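Local coordinates for protein beta-lactamase II (Erythrobacter litoralis, PDB 6V72) that probably hydrolyses beta-lactam antibiotics to substituted beta-amino acids, as a zinc-dependent class B metallo-beta-lactamase, at residues A[33-39]-A[51-57]; A[139-145]-A[157-161]. Numbering follows the deposited sequence.

In the fold
Both segments of contact 1 precede those of contact 2 in the chain, and the contacts sit on opposite sides of its centre, centres 22 Å apart and nearest atoms about 8 Å apart. Contact 1 is a buried hairpin between strands 34-41 and 49-58 of the large mixed sheet. Contact 2 lies at the far edge of that sheet, where the turn between strands 135-139 and 145-146 meets strand 157-159, an outer strand of the smaller sheet. The two sheets are those of the metallo-beta-lactamase fold. Contact 1 holds two strands within one sheet and through Ser51 approaches zinc ligand His226, although no zinc is bound to this chain, whereas contact 2 joins one sheet to the other.

Contact 1 of 2, residues A[33-39]-A[51-57]; sequences GVWMHTT and SNGLLVV. With EDO (1,2-ethanediol), chain K; FMT (formic acid), chain J.
An antiparallel beta hairpin of the metallo-beta-lactamase fold pairs extended strands 34-39 and 51-57, axes approaching to 4.5 Å, directions at 150°. Its hydrogen-bonded pairs are joined by Trp35 N-Leu55 O (2.9 Å), Leu55 N-Trp35 O (2.8 Å), His37 N-Gly53 O (2.9 Å), Gly53 N-His37 O (2.9 Å), Thr39 N-Ser51 O (3.0 Å) and Ser51 N-Thr39 O (2.8 Å); Val57 N-Gly33 O (2.9 Å) extends the ladder. Val34, Met36, Thr38, Asn52, Leu54 and Val56 share one face, where selenomethionine Met36 (ttm) brings CE to 4.1 Å from Leu54 CD2 (mt). On the other, Trp35 (chi1 m) lays CB 4.1 Å from Leu55 CB and its indole meets Trp80 edge-to-face. His37 (chi1 p) folds its ring over Gly53, whose CA sits 3.6 Å from the centroid (CH-pi); a CB there would clash with His37 NE2. Ser51's side chain lies about 4 Å from that of His226, a zinc ligand, though this chain binds no zinc. One water bonds to His37 ND1 (2.7 Å), Thr39 OG1 (2.8 Å) and Ser51 O (2.8 Å).

Contact 2 of 2, residues A[139-145]-A[157-161]; sequences FDANGWA and RLYYP
A type I beta turn, Asp140 to Gly143, begins with an Asx turn and docks against the end of strand 157-159, linking the two sheets of the metallo-beta-lactamase fold. The backbones run in opposite directions, pairing Gly143 with Tyr160, Trp144 with Tyr159 and Ala145 with Leu158; a single bridge, Trp144-Tyr159, has its CA atoms 4.8 Å apart.

Backbone hydrogen bonds flank that bridge: Tyr160 N to Gly143 O (2.7 Å) and Ala145 N to Leu158 O (3.0 Å). Within the turn, Gly143 N bonds to Asp140 O (2.9 Å) and Asn142 N to Asp140 OD1 (2.8 Å; chi1 p); just after it, Asp140 N to Trp144 O (2.8 Å) and Trp144 N to Asp140 OD1 (3.1 Å) close the loop. Gly143 has phi 99° and psi -1°, where a CB would strike Tyr160 O and Tyr159 CE1.

Aromatic contacts lie to both sides of this backbone seam. The edge of Tyr159 (chi1 t) meets the face of Trp144 (chi1 m), centroids 4.7 Å apart and planes at 52°; Phe216 and helix 205-215 adjoin this pair. Phe139 (chi1 m) takes Tyr160 CB over its face, 3.8 Å from the centroid, and Tyr160 OH bonds onward to Arg167 O.

Apolar packing adds Ala145 CB to Leu158 CB at 3.6 Å. A water bridges Asn142 O and Tyr159 OH, 2.8 Å from each.

Contact 1 of 2, residues A[33-39]-A[51-57]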
# COMPACT_ATOMS: atom_id res chain seq x y z
N GLY A 33 -29.33 -6.00 -17.70
CA GLY A 33 -28.33 -5.90 -18.74
C GLY A 33 -26.95 -5.47 -18.30
O GLY A 33 -26.10 -5.20 -19.15
N VAL A 34 -26.70 -5.37 -17.00
CA VAL A 34 -25.38 -4.98 -16.50
C VAL A 34 -24.89 -6.08 -15.57
O VAL A 34 -25.39 -6.24 -14.45
CB VAL A 34 -25.41 -3.63 -15.77
CG1 VAL A 34 -23.99 -3.26 -15.33
CG2 VAL A 34 -26.01 -2.55 -16.65
N TRP A 35 -23.89 -6.81 -16.03
CA TRP A 35 -23.27 -7.88 -15.26
C TRP A 35 -21.95 -7.40 -14.70
O TRP A 35 -21.18 -6.70 -15.38
CB TRP A 35 -23.04 -9.11 -16.13
CG TRP A 35 -24.32 -9.76 -16.51
CD1 TRP A 35 -25.02 -9.58 -17.67
CD2 TRP A 35 -25.10 -10.65 -15.70
NE1 TRP A 35 -26.16 -10.33 -17.64
CE2 TRP A 35 -26.24 -11.00 -16.44
CE3 TRP A 35 -24.92 -11.21 -14.43
CZ2 TRP A 35 -27.21 -11.88 -15.96
CZ3 TRP A 35 -25.90 -12.08 -13.94
CH2 TRP A 35 -27.03 -12.40 -14.71
N MSE A 36 -21.68 -7.78 -13.46
CA MSE A 36 -20.32 -7.67 -12.94
C MSE A 36 -19.65 -9.02 -12.99
O MSE A 36 -20.26 -10.03 -12.61
CB MSE A 36 -20.31 -7.09 -11.53
CG MSE A 36 -18.90 -6.77 -11.06
SE MSE A 36 -18.94 -6.01 -9.25
CE MSE A 36 -19.09 -4.27 -9.92
N HIS A 37 -18.45 -9.08 -13.57
CA HIS A 37 -17.67 -10.30 -13.51
C HIS A 37 -16.62 -10.17 -12.42
O HIS A 37 -15.97 -9.13 -12.28
CB HIS A 37 -17.01 -10.66 -14.87
CG HIS A 37 -16.06 -9.64 -15.44
ND1 HIS A 37 -14.73 -9.57 -15.07
CD2 HIS A 37 -16.22 -8.73 -16.44
CE1 HIS A 37 -14.13 -8.62 -15.77
NE2 HIS A 37 -15.01 -8.10 -16.61
N THR A 38 -16.46 -11.24 -11.64
CA THR A 38 -15.47 -11.29 -10.58
C THR A 38 -14.64 -12.55 -10.72
O THR A 38 -15.19 -13.65 -10.89
CB THR A 38 -16.13 -11.25 -9.20
OG1 THR A 38 -16.91 -10.06 -9.09
CG2 THR A 38 -15.08 -11.27 -8.07
N THR A 39 -13.33 -12.39 -10.64
CA THR A 39 -12.41 -13.51 -10.61
C THR A 39 -11.41 -13.31 -9.48
O THR A 39 -11.24 -12.21 -8.95
CB THR A 39 -11.68 -13.68 -11.94
OG1 THR A 39 -11.09 -12.43 -12.34
CG2 THR A 39 -12.63 -14.22 -13.03
N SER A 51 -10.88 -9.48 -8.55
CA SER A 51 -10.84 -8.45 -9.58
C SER A 51 -12.21 -8.41 -10.24
O SER A 51 -12.74 -9.46 -10.62
CB SER A 51 -9.73 -8.72 -10.62
OG SER A 51 -9.64 -7.63 -11.54
N ASN A 52 -12.79 -7.20 -10.32
CA ASN A 52 -14.12 -6.98 -10.87
C ASN A 52 -14.06 -6.19 -12.17
O ASN A 52 -13.31 -5.21 -12.26
CB ASN A 52 -15.03 -6.18 -9.93
CG ASN A 52 -15.08 -6.73 -8.53
OD1 ASN A 52 -14.94 -5.98 -7.54
ND2 ASN A 52 -15.29 -8.01 -8.41
N GLY A 53 -14.92 -6.54 -13.11
CA GLY A 53 -15.17 -5.72 -14.27
C GLY A 53 -16.64 -5.82 -14.66
O GLY A 53 -17.44 -6.35 -13.88
N LEU A 54 -17.01 -5.31 -15.84
CA LEU A 54 -18.42 -5.28 -16.23
C LEU A 54 -18.61 -5.95 -17.58
O LEU A 54 -17.69 -6.03 -18.39
CB LEU A 54 -18.97 -3.85 -16.33
CG LEU A 54 -18.81 -2.93 -15.11
CD1 LEU A 54 -19.32 -1.53 -15.42
CD2 LEU A 54 -19.54 -3.53 -13.93
N LEU A 55 -19.83 -6.44 -17.78
CA LEU A 55 -20.28 -6.92 -19.08
C LEU A 55 -21.64 -6.28 -19.31
O LEU A 55 -22.57 -6.51 -18.54
CB LEU A 55 -20.33 -8.45 -19.10
CG LEU A 55 -20.56 -9.17 -20.41
CD1 LEU A 55 -19.39 -9.03 -21.37
CD2 LEU A 55 -20.78 -10.64 -20.06
N VAL A 56 -21.74 -5.42 -20.33
CA VAL A 56 -22.90 -4.56 -20.52
C VAL A 56 -23.57 -4.91 -21.84
O VAL A 56 -22.93 -4.87 -22.89
CB VAL A 56 -22.51 -3.07 -20.50
CG1 VAL A 56 -23.74 -2.17 -20.75
CG2 VAL A 56 -21.84 -2.73 -19.18
N VAL A 57 -24.87 -5.21 -21.78
CA VAL A 57 -25.64 -5.54 -22.97
C VAL A 57 -25.94 -4.29 -23.78
O VAL A 57 -26.36 -3.26 -23.24
CB VAL A 57 -26.94 -6.25 -22.58
CG1 VAL A 57 -27.86 -6.40 -23.81
CG2 VAL A 57 -26.65 -7.61 -21.93
C1 EDO K . -27.79 -2.38 -20.09
O1 EDO K . -28.41 -2.92 -21.27
C2 EDO K . -27.15 -1.03 -20.42
O2 EDO K . -28.15 -0.11 -20.88
C FMT J . -16.36 -8.16 -5.15
O1 FMT J . -15.22 -7.70 -5.20
O2 FMT J . -16.90 -8.77 -6.07
O HOH W 1 -12.87 -10.39 -13.23

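Contact 2 of 2, residues A[139-145]-A[157-161]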
# COMPACT_ATOMS: atom_id res chain seq x y z
N PHE A 139 -10.02 11.54 -25.92
CA PHE A 139 -10.62 12.23 -24.79
C PHE A 139 -10.62 13.72 -25.05
O PHE A 139 -9.62 14.27 -25.53
CB PHE A 139 -9.87 11.95 -23.48
CG PHE A 139 -10.17 10.61 -22.86
CD1 PHE A 139 -11.42 10.35 -22.35
CD2 PHE A 139 -9.20 9.62 -22.81
CE1 PHE A 139 -11.73 9.13 -21.77
CE2 PHE A 139 -9.49 8.38 -22.23
CZ PHE A 139 -10.76 8.13 -21.70
N ASP A 140 -11.74 14.38 -24.75
CA ASP A 140 -11.72 15.83 -24.85
C ASP A 140 -11.08 16.43 -23.60
O ASP A 140 -10.70 15.73 -22.66
CB ASP A 140 -13.13 16.39 -25.16
CG ASP A 140 -14.10 16.39 -23.98
OD1 ASP A 140 -13.70 16.33 -22.80
OD2 ASP A 140 -15.33 16.49 -24.27
N ALA A 141 -10.91 17.75 -23.63
CA ALA A 141 -10.15 18.43 -22.59
C ALA A 141 -10.86 18.42 -21.25
O ALA A 141 -10.22 18.69 -20.23
CB ALA A 141 -9.86 19.86 -23.04
N ASN A 142 -12.15 18.09 -21.23
CA ASN A 142 -12.89 17.95 -19.98
C ASN A 142 -12.87 16.53 -19.45
O ASN A 142 -13.42 16.27 -18.37
CB ASN A 142 -14.33 18.41 -20.19
CG ASN A 142 -14.41 19.88 -20.45
OD1 ASN A 142 -15.19 20.33 -21.29
ND2 ASN A 142 -13.60 20.65 -19.74
N GLY A 143 -12.22 15.61 -20.15
CA GLY A 143 -12.09 14.24 -19.72
C GLY A 143 -13.07 13.27 -20.33
O GLY A 143 -12.99 12.08 -20.03
N TRP A 144 -13.98 13.74 -21.20
CA TRP A 144 -15.01 12.86 -21.76
C TRP A 144 -14.56 12.27 -23.08
O TRP A 144 -13.99 12.96 -23.92
CB TRP A 144 -16.32 13.62 -21.95
CG TRP A 144 -16.94 13.98 -20.65
CD1 TRP A 144 -16.96 15.22 -20.06
CD2 TRP A 144 -17.62 13.09 -19.76
NE1 TRP A 144 -17.63 15.15 -18.86
CE2 TRP A 144 -18.03 13.85 -18.65
CE3 TRP A 144 -17.88 11.71 -19.78
CZ2 TRP A 144 -18.73 13.29 -17.58
CZ3 TRP A 144 -18.59 11.15 -18.71
CH2 TRP A 144 -19.00 11.95 -17.62
N ALA A 145 -14.85 10.99 -23.28
CA ALA A 145 -14.54 10.37 -24.55
C ALA A 145 -15.40 10.95 -25.66
O ALA A 145 -16.54 11.40 -25.45
CB ALA A 145 -14.74 8.85 -24.48
N ARG A 157 -20.30 5.60 -20.62
CA ARG A 157 -19.69 6.90 -20.80
C ARG A 157 -18.30 6.85 -20.20
O ARG A 157 -18.15 6.56 -19.00
CB ARG A 157 -20.55 8.00 -20.18
CG ARG A 157 -21.93 8.09 -20.81
CD ARG A 157 -21.88 8.46 -22.28
NE ARG A 157 -23.20 8.88 -22.75
CZ ARG A 157 -23.94 8.23 -23.65
NH1 ARG A 157 -25.13 8.70 -23.97
NH2 ARG A 157 -23.49 7.13 -24.24
N LEU A 158 -17.29 7.08 -21.02
CA LEU A 158 -15.90 6.97 -20.59
C LEU A 158 -15.36 8.32 -20.14
O LEU A 158 -15.51 9.32 -20.85
CB LEU A 158 -15.04 6.48 -21.75
CG LEU A 158 -15.01 5.00 -22.08
CD1 LEU A 158 -16.35 4.35 -22.03
CD2 LEU A 158 -14.40 4.89 -23.47
N TYR A 159 -14.70 8.34 -18.98
CA TYR A 159 -14.25 9.58 -18.36
C TYR A 159 -12.83 9.41 -17.83
O TYR A 159 -12.55 8.50 -17.04
CB TYR A 159 -15.19 9.98 -17.20
CG TYR A 159 -14.78 11.30 -16.59
CD1 TYR A 159 -14.97 12.49 -17.27
CD2 TYR A 159 -14.20 11.35 -15.32
CE1 TYR A 159 -14.59 13.70 -16.70
CE2 TYR A 159 -13.82 12.53 -14.75
CZ TYR A 159 -14.01 13.71 -15.44
OH TYR A 159 -13.63 14.91 -14.85
N TYR A 160 -11.94 10.31 -18.26
CA TYR A 160 -10.57 10.33 -17.74
C TYR A 160 -10.51 11.39 -16.65
O TYR A 160 -10.64 12.58 -16.96
CB TYR A 160 -9.57 10.67 -18.85
CG TYR A 160 -8.17 10.88 -18.32
CD1 TYR A 160 -7.56 9.92 -17.51
CD2 TYR A 160 -7.47 12.04 -18.61
CE1 TYR A 160 -6.29 10.12 -17.02
CE2 TYR A 160 -6.19 12.24 -18.11
CZ TYR A 160 -5.61 11.27 -17.31
OH TYR A 160 -4.33 11.45 -16.80
N PRO A 161 -10.33 11.01 -15.38
CA PRO A 161 -10.39 11.99 -14.29
C PRO A 161 -9.07 12.68 -13.99
O PRO A 161 -9.06 13.62 -13.20
CB PRO A 161 -10.82 11.14 -13.09
CG PRO A 161 -10.09 9.80 -13.34
CD PRO A 161 -10.24 9.62 -14.87
O HOH W 2 -14.64 17.21 -16.06
O HOH W 3 -11.02 16.79 -16.18